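Local coordinates for protein glycoside hydrolase, GH17 family (Formosa sp. Hel1_33_131, PDB 6FCG) that probably cleaves internal beta-1,3-linkages of laminarin, an algal storage glucan, as an endo-acting glycoside hydrolase of family 17 with a TIM-barrel fold, at residues 229-235 with 295-299; 237-243 with 300-306; 322-328 with 414-420. One frame throughout, in Å; residues are numbered along the deposited sequence.

Contact 1 (229-235 with 295-299); sequences TKLIEAV and LGINK
The ammonium group of Lys-299 closes the C-terminal end of helix 226-234: its NZ donates to Ile-232 O at 3.0 Å and to Val-235 O at 2.8 Å, and lies 2.5 Å from Glu-233 O. Carbonyls left without helical partners where a helix stops thus meet a positive charge. The setting is the N-terminal side of a TIM barrel, where this helix ends just before strand 238-241 and the chain 295-299 leads from helix 266-294 into strand 301-305. Glu-233 OE1 stays 4.3 Å from Lys-299 NZ, too far for a salt bridge. Residues 229-234 are helical; Val-235 leaves at phi/psi -72/155. Across from them, Gly-296 (64/38) ends its helix in a Schellman motif, and Ile-297 to Lys-299 are extended. The two segments run in the same sense, Thr-229 CA nearest Leu-295 CA (7.6 Å) and Glu-233 CA nearest Ile-297 CA (7.2 Å). Farther out, Ile-232 (m, t) packs against two side chains, CD1 to Leu-295 CD1 and CG2 to Ile-297 CG2, both 4.0 Å, while Trp-216 also touches it. Leu-295 and Ile-297 are both m, t. At the edge, Thr-229 OG1 sits 3.6 Å from Leu-295 CD2.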
# COMPACT_ATOMS: atom_id res chain seq x y z
N THR A 229 -8.21 38.78 24.20
CA THR A 229 -7.90 40.22 24.13
C THR A 229 -7.39 40.72 25.50
O THR A 229 -6.39 41.42 25.56
CB THR A 229 -9.08 41.07 23.58
OG1 THR A 229 -9.31 40.72 22.20
CG2 THR A 229 -8.80 42.55 23.65
N LYS A 230 -8.07 40.34 26.58
CA LYS A 230 -7.69 40.75 27.92
C LYS A 230 -6.34 40.17 28.33
O LYS A 230 -5.56 40.85 29.02
CB LYS A 230 -8.74 40.34 28.98
CG LYS A 230 -10.11 40.96 28.77
CD LYS A 230 -10.94 40.99 30.03
CE LYS A 230 -12.38 41.29 29.64
NZ LYS A 230 -13.20 40.12 29.87
N LEU A 231 -6.07 38.93 27.91
CA LEU A 231 -4.79 38.30 28.17
C LEU A 231 -3.66 39.03 27.46
O LEU A 231 -2.60 39.25 28.04
CB LEU A 231 -4.80 36.84 27.72
CG LEU A 231 -3.48 36.08 27.89
CD1 LEU A 231 -3.09 35.98 29.36
CD2 LEU A 231 -3.60 34.70 27.30
N ILE A 232 -3.88 39.39 26.20
CA ILE A 232 -2.91 40.17 25.44
C ILE A 232 -2.63 41.52 26.12
O ILE A 232 -1.49 41.96 26.09
CB ILE A 232 -3.35 40.37 23.98
CG1 ILE A 232 -3.27 39.03 23.24
CG2 ILE A 232 -2.47 41.38 23.27
CD1 ILE A 232 -4.14 38.96 22.01
N GLU A 233 -3.65 42.16 26.72
CA GLU A 233 -3.46 43.37 27.56
C GLU A 233 -2.67 43.09 28.82
O GLU A 233 -1.86 43.89 29.19
CB GLU A 233 -4.80 44.05 28.00
CG GLU A 233 -5.49 44.97 26.92
CD GLU A 233 -4.75 46.26 26.54
OE1 GLU A 233 -3.56 46.44 26.80
OE2 GLU A 233 -5.37 47.11 25.87
N ALA A 234 -2.94 41.98 29.49
CA ALA A 234 -2.35 41.72 30.81
C ALA A 234 -0.89 41.32 30.78
O ALA A 234 -0.16 41.69 31.70
CB ALA A 234 -3.15 40.65 31.54
N VAL A 235 -0.44 40.59 29.76
CA VAL A 235 0.97 40.13 29.70
C VAL A 235 1.94 41.27 29.41
O VAL A 235 1.55 42.28 28.85
CB VAL A 235 1.21 39.00 28.65
CG1 VAL A 235 0.44 37.76 29.03
CG2 VAL A 235 0.90 39.43 27.23
N LEU A 295 -6.27 44.92 17.28
CA LEU A 295 -6.89 45.24 18.56
C LEU A 295 -6.45 46.59 19.14
O LEU A 295 -6.87 46.94 20.23
CB LEU A 295 -6.56 44.16 19.59
CG LEU A 295 -7.02 42.72 19.29
CD1 LEU A 295 -6.43 41.74 20.31
CD2 LEU A 295 -8.54 42.64 19.31
N GLY A 296 -5.59 47.33 18.44
CA GLY A 296 -5.00 48.55 18.97
C GLY A 296 -4.10 48.34 20.20
O GLY A 296 -4.11 49.15 21.10
N ILE A 297 -3.33 47.25 20.22
CA ILE A 297 -2.45 46.93 21.34
C ILE A 297 -1.03 46.82 20.81
O ILE A 297 -0.77 46.18 19.78
CB ILE A 297 -2.88 45.64 22.05
CG1 ILE A 297 -4.29 45.80 22.59
CG2 ILE A 297 -1.91 45.30 23.19
CD1 ILE A 297 -4.92 44.57 23.19
N ASN A 298 -0.10 47.45 21.51
CA ASN A 298 1.32 47.37 21.17
C ASN A 298 2.07 46.61 22.25
O ASN A 298 2.14 47.06 23.38
CB ASN A 298 1.90 48.76 21.02
CG ASN A 298 3.30 48.73 20.44
OD1 ASN A 298 3.57 48.00 19.47
ND2 ASN A 298 4.19 49.53 21.01
N LYS A 299 2.53 45.41 21.92
CA LYS A 299 3.30 44.59 22.85
C LYS A 299 4.45 43.99 22.09
O LYS A 299 4.30 43.66 20.92
CB LYS A 299 2.47 43.45 23.43
CG LYS A 299 1.42 43.91 24.39
CD LYS A 299 1.86 43.76 25.82
CE LYS A 299 1.09 44.73 26.70
NZ LYS A 299 0.01 44.18 27.52

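Contact 2 (237-243 with 300-306); sequences YLSVHTY and PIHIGET
Strands 238-241 and 301-305 are parallel TIM-barrel neighbours, their axes 4.2 Å apart and crossing at -48°. Bridges pair Leu-238 with Ile-301, Ser-239 with His-302 and Val-240 with Ile-303; a beta bulge shifts the register by one, so His-241 pairs with Glu-305. Backbone hydrogen bonds, donor first, are Leu-238 N to Pro-300 O (3.0 Å), His-302 N to Leu-238 O (2.9 Å), Val-240 N to His-302 O (2.9 Å), Gly-304 N to Val-240 O (3.0 Å) and Thr-242 N to Glu-305 O (3.2 Å). Gly-304 (phi/psi -81/-22) is the bulge's hollow: Ser-239 OG, hydrogen-bonded to Ser-210 OG, fills it, 3.2 Å from Gly-304 CA, where a CB would clash. Outward, toward helix 266-294, Val-240 (t) nests its CG2 3.7 Å from Ile-301 CG2. Inside, the His-302 edge meets the Tyr-237 face (centroids 5.3 Å, planes 71°). CH-pi contacts place Glu-305 CB over the His-241 ring and Thr-306 CA over the Tyr-243 ring, 3.4 and 4.1 Å from the centroids. Glu-305 OE2 salt-bridges Arg-87 and hydrogen-bonds Tyr-89 OH, and His-241 hydrogen-bonds Glu-169 and Ser-210, at the C-terminal strand ends that carry TIM-barrel active sites. Tyr-243 OH donates to Glu-305 OE1 at 2.7 Å.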
# COMPACT_ATOMS: atom_id res chain seq x y z
N TYR A 237 4.70 40.66 27.57
CA TYR A 237 4.96 40.35 26.16
C TYR A 237 4.30 39.04 25.74
O TYR A 237 3.80 38.31 26.59
CB TYR A 237 6.48 40.30 25.91
CG TYR A 237 7.19 39.02 26.35
CD1 TYR A 237 7.57 38.83 27.67
CD2 TYR A 237 7.51 38.01 25.44
CE1 TYR A 237 8.25 37.68 28.06
CE2 TYR A 237 8.18 36.87 25.82
CZ TYR A 237 8.54 36.69 27.13
OH TYR A 237 9.22 35.55 27.53
N LEU A 238 4.35 38.73 24.44
CA LEU A 238 3.83 37.48 23.89
C LEU A 238 4.96 36.55 23.52
O LEU A 238 5.81 36.90 22.70
CB LEU A 238 2.97 37.74 22.64
CG LEU A 238 1.56 38.31 22.84
CD1 LEU A 238 1.59 39.79 23.24
CD2 LEU A 238 0.74 38.16 21.57
N SER A 239 4.96 35.35 24.10
CA SER A 239 5.91 34.29 23.77
C SER A 239 5.23 33.30 22.77
O SER A 239 4.31 32.56 23.12
CB SER A 239 6.37 33.59 25.05
OG SER A 239 7.41 32.68 24.79
N VAL A 240 5.69 33.31 21.53
CA VAL A 240 5.01 32.70 20.41
C VAL A 240 5.78 31.51 19.91
O VAL A 240 7.00 31.61 19.69
CB VAL A 240 4.87 33.72 19.27
CG1 VAL A 240 4.37 33.07 18.00
CG2 VAL A 240 3.93 34.83 19.70
N HIS A 241 5.08 30.41 19.67
CA HIS A 241 5.70 29.22 19.05
C HIS A 241 5.30 29.05 17.59
O HIS A 241 4.12 29.21 17.26
CB HIS A 241 5.30 27.93 19.79
CG HIS A 241 5.55 27.95 21.27
ND1 HIS A 241 5.35 26.83 22.05
CD2 HIS A 241 5.99 28.92 22.10
CE1 HIS A 241 5.65 27.12 23.30
NE2 HIS A 241 6.03 28.38 23.36
N THR A 242 6.26 28.63 16.76
CA THR A 242 6.00 28.28 15.36
C THR A 242 6.89 27.14 14.94
O THR A 242 8.08 27.15 15.24
CB THR A 242 6.20 29.49 14.44
OG1 THR A 242 6.10 29.08 13.08
CG2 THR A 242 7.55 30.15 14.66
N TYR A 243 6.32 26.15 14.23
CA TYR A 243 7.02 24.90 13.91
C TYR A 243 6.88 24.44 12.47
O TYR A 243 6.14 23.51 12.17
CB TYR A 243 6.58 23.79 14.88
CG TYR A 243 7.44 23.68 16.14
CD1 TYR A 243 8.66 23.02 16.10
CD2 TYR A 243 7.01 24.24 17.35
CE1 TYR A 243 9.44 22.92 17.23
CE2 TYR A 243 7.78 24.15 18.50
CZ TYR A 243 9.00 23.49 18.43
OH TYR A 243 9.78 23.35 19.54
N PRO A 300 5.59 43.78 22.76
CA PRO A 300 6.62 43.00 22.10
C PRO A 300 6.19 41.53 21.88
O PRO A 300 5.41 40.96 22.65
CB PRO A 300 7.80 43.08 23.08
CG PRO A 300 7.39 44.03 24.15
CD PRO A 300 5.91 44.05 24.16
N ILE A 301 6.73 40.94 20.81
CA ILE A 301 6.60 39.53 20.54
C ILE A 301 8.00 38.95 20.54
O ILE A 301 8.92 39.51 19.90
CB ILE A 301 5.92 39.29 19.19
CG1 ILE A 301 4.47 39.79 19.25
CG2 ILE A 301 5.92 37.80 18.85
CD1 ILE A 301 3.84 39.99 17.91
N HIS A 302 8.15 37.81 21.22
CA HIS A 302 9.37 36.99 21.17
C HIS A 302 9.05 35.54 20.83
O HIS A 302 7.95 35.07 21.06
CB HIS A 302 10.12 37.11 22.49
CG HIS A 302 10.59 38.51 22.74
ND1 HIS A 302 11.58 39.09 21.99
CD2 HIS A 302 10.15 39.49 23.57
CE1 HIS A 302 11.77 40.34 22.36
NE2 HIS A 302 10.91 40.61 23.33
N ILE A 303 10.01 34.85 20.24
CA ILE A 303 9.82 33.45 19.89
C ILE A 303 10.18 32.58 21.09
O ILE A 303 11.34 32.42 21.44
CB ILE A 303 10.62 33.04 18.63
CG1 ILE A 303 10.27 33.97 17.45
CG2 ILE A 303 10.33 31.58 18.26
CD1 ILE A 303 8.78 34.08 17.12
N GLY A 304 9.16 32.01 21.69
CA GLY A 304 9.32 31.11 22.82
C GLY A 304 9.71 29.69 22.47
O GLY A 304 10.19 28.96 23.34
N GLU A 305 9.43 29.26 21.24
CA GLU A 305 9.77 27.91 20.85
C GLU A 305 9.74 27.74 19.34
O GLU A 305 8.75 28.05 18.70
CB GLU A 305 8.86 26.87 21.56
CG GLU A 305 9.56 25.54 21.89
CD GLU A 305 8.62 24.50 22.50
OE1 GLU A 305 8.32 23.48 21.81
OE2 GLU A 305 8.15 24.69 23.66
N THR A 306 10.84 27.26 18.80
CA THR A 306 10.86 26.67 17.46
C THR A 306 12.09 25.77 17.36
O THR A 306 13.05 25.95 18.10
CB THR A 306 10.88 27.73 16.35
OG1 THR A 306 10.67 27.09 15.09
CG2 THR A 306 12.21 28.49 16.31

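Contact 3 (322-328 with 414-420); sequences KATDEYK and FLEVELP
Asp-325 is the N-cap of helix 326-342, and its carboxylate is satisfied on both oxygens. Asp-325 OD1 accepts from Lys-328 N at 2.8 Å and weakly from Tyr-327 N at 3.0 Å; Asp-325 OD2 forms a salt bridge with Lys-328 NZ at 3.5 Å and accepts from a water at 2.7 Å. That water in turn accepts from Glu-418 N at 2.9 Å, joining the cap to the extended chain that leaves helix 410-416. Lys-328 NZ completes the link with a very short bond to Glu-418 O, 2.5 Å, so the backbone NH and CO of Glu-418 are both engaged. At the outer end Lys-322, held at positive phi (62/30), makes a weak salt-bridge bond from NZ to Glu-418 OE2 (3.2 Å); its stronger partner is Ala-318 O. The segments run in opposite senses, Lys-322 near Pro-420 (CA-CA 5.5 Å) and Asp-325 near Val-417 (6.2 Å). Val-417 (t) packs against the cap, with CG1 3.5 Å from Asp-325 OD2 and CG2 3.8 Å from Tyr-327 CB. Phe-414 sets its edge to the face of Tyr-327 (t), centroids 4.7 Å apart, planes 57°. Helix 266-294 borders the site through Leu-267, Arg-269, Ala-273 and Met-274, and Leu-415 of the second subunit packs on Phe-414, Val-417 and Leu-419, placing this C-terminal region between a barrel helix and the subunit interface.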
# COMPACT_ATOMS: atom_id res chain seq x y z
N LYS A 322 11.14 13.94 4.69
CA LYS A 322 12.59 14.16 4.43
C LYS A 322 13.14 15.45 5.07
O LYS A 322 14.07 16.06 4.54
CB LYS A 322 12.91 14.17 2.92
CG LYS A 322 12.20 13.15 2.06
CD LYS A 322 12.79 11.78 2.18
CE LYS A 322 12.23 10.97 1.02
NZ LYS A 322 12.18 9.52 1.29
N ALA A 323 12.57 15.86 6.19
CA ALA A 323 12.96 17.09 6.85
C ALA A 323 14.14 16.91 7.80
O ALA A 323 15.05 17.73 7.83
CB ALA A 323 11.78 17.65 7.61
N THR A 324 14.15 15.82 8.54
CA THR A 324 15.05 15.67 9.65
C THR A 324 16.45 15.12 9.31
O THR A 324 16.57 14.01 8.81
CB THR A 324 14.45 14.74 10.70
OG1 THR A 324 14.11 13.49 10.10
CG2 THR A 324 13.22 15.37 11.29
N ASP A 325 17.47 15.92 9.61
CA ASP A 325 18.89 15.54 9.61
C ASP A 325 19.68 16.73 10.16
O ASP A 325 19.14 17.84 10.25
CB ASP A 325 19.39 15.13 8.21
CG ASP A 325 19.23 16.24 7.18
OD1 ASP A 325 19.93 17.27 7.32
OD2 ASP A 325 18.41 16.07 6.23
N GLU A 326 20.96 16.53 10.49
CA GLU A 326 21.74 17.58 11.14
C GLU A 326 22.05 18.78 10.27
O GLU A 326 22.28 19.90 10.79
CB GLU A 326 23.03 17.02 11.69
CG GLU A 326 22.81 16.04 12.84
CD GLU A 326 24.09 15.52 13.48
OE1 GLU A 326 25.17 16.15 13.30
OE2 GLU A 326 24.02 14.49 14.17
N TYR A 327 22.07 18.57 8.95
CA TYR A 327 22.36 19.65 8.00
C TYR A 327 21.20 20.62 7.91
O TYR A 327 21.37 21.84 8.00
CB TYR A 327 22.71 19.06 6.63
CG TYR A 327 23.13 20.05 5.56
CD1 TYR A 327 24.21 20.92 5.78
CD2 TYR A 327 22.52 20.08 4.32
CE1 TYR A 327 24.63 21.81 4.80
CE2 TYR A 327 22.93 20.97 3.33
CZ TYR A 327 23.99 21.82 3.58
OH TYR A 327 24.39 22.69 2.60
N LYS A 328 20.00 20.09 7.71
CA LYS A 328 18.84 20.95 7.63
C LYS A 328 18.56 21.63 8.96
O LYS A 328 18.08 22.74 8.97
CB LYS A 328 17.60 20.20 7.14
CG LYS A 328 17.72 19.76 5.71
CD LYS A 328 16.37 19.40 5.16
CE LYS A 328 16.26 17.95 4.70
NZ LYS A 328 16.84 17.49 3.47
N PHE A 414 26.45 14.13 4.48
CA PHE A 414 25.75 14.36 3.24
C PHE A 414 25.18 13.09 2.63
O PHE A 414 24.10 13.13 2.05
CB PHE A 414 26.64 15.13 2.24
CG PHE A 414 26.62 16.61 2.45
CD1 PHE A 414 26.32 17.18 3.69
CD2 PHE A 414 26.93 17.46 1.41
CE1 PHE A 414 26.31 18.55 3.86
CE2 PHE A 414 26.93 18.83 1.59
CZ PHE A 414 26.62 19.38 2.82
N LEU A 415 25.89 11.97 2.77
CA LEU A 415 25.33 10.69 2.31
C LEU A 415 23.99 10.35 2.97
O LEU A 415 23.08 9.85 2.31
CB LEU A 415 26.33 9.55 2.49
CG LEU A 415 27.58 9.57 1.60
CD1 LEU A 415 28.52 8.43 1.99
CD2 LEU A 415 27.23 9.45 0.12
N GLU A 416 23.88 10.65 4.27
CA GLU A 416 22.66 10.38 5.02
C GLU A 416 21.56 11.40 4.73
O GLU A 416 20.40 11.06 4.88
CB GLU A 416 22.91 10.34 6.51
CG GLU A 416 23.98 9.37 6.97
CD GLU A 416 23.83 8.94 8.44
OE1 GLU A 416 22.97 9.54 9.10
OE2 GLU A 416 24.53 8.04 8.95
N VAL A 417 21.90 12.61 4.32
CA VAL A 417 20.89 13.64 4.03
C VAL A 417 20.13 13.31 2.73
O VAL A 417 20.73 12.96 1.74
CB VAL A 417 21.53 15.05 3.87
CG1 VAL A 417 20.48 16.07 3.47
CG2 VAL A 417 22.22 15.56 5.13
N GLU A 418 18.80 13.42 2.79
CA GLU A 418 17.95 13.30 1.61
C GLU A 418 17.43 14.66 1.20
O GLU A 418 17.40 15.58 2.01
CB GLU A 418 16.80 12.34 1.90
CG GLU A 418 17.29 10.95 2.30
CD GLU A 418 16.22 9.89 2.32
OE1 GLU A 418 16.20 9.16 3.33
OE2 GLU A 418 15.40 9.79 1.38
N LEU A 419 17.06 14.80 -0.07
CA LEU A 419 16.44 16.03 -0.57
C LEU A 419 14.96 16.09 -0.25
O LEU A 419 14.31 15.06 -0.07
CB LEU A 419 16.63 16.21 -2.08
CG LEU A 419 18.05 16.66 -2.42
CD1 LEU A 419 18.85 15.48 -2.94
CD2 LEU A 419 18.04 17.77 -3.44
N PRO A 420 14.40 17.31 -0.20
CA PRO A 420 12.96 17.41 -0.03
C PRO A 420 12.23 16.76 -1.21
O PRO A 420 12.79 16.66 -2.29
CB PRO A 420 12.71 18.91 0.02
CG PRO A 420 14.02 19.53 0.37
CD PRO A 420 15.07 18.63 -0.18
O HOH W 1 17.19 13.88 5.19

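How the contacts relate
Contact 2 is the core of the set, a buried strand pair of the barrel wall whose centre lies about 8 Å from the chain's centre. The centres of contacts 1 and 3 lie about 22 Å from it, on opposite sides; contact 3 is nevertheless buried, contact 1 only partly. Helix 226-234 leads into strand 238-241 and loop 295-299 into strand 301-305, so both sides of contact 1 run on into contact 2, where Lys-299 CB packs on Leu-238 CD1 at 3.8 Å. Contact 3 joins the next helix to the C-terminal region, touching neither. Backbone ladder bonds dominate contact 2; in contacts 1 and 3 lysines reach main-chain carbonyls near helix ends, with a bound water and a neighbouring subunit added at contact 3.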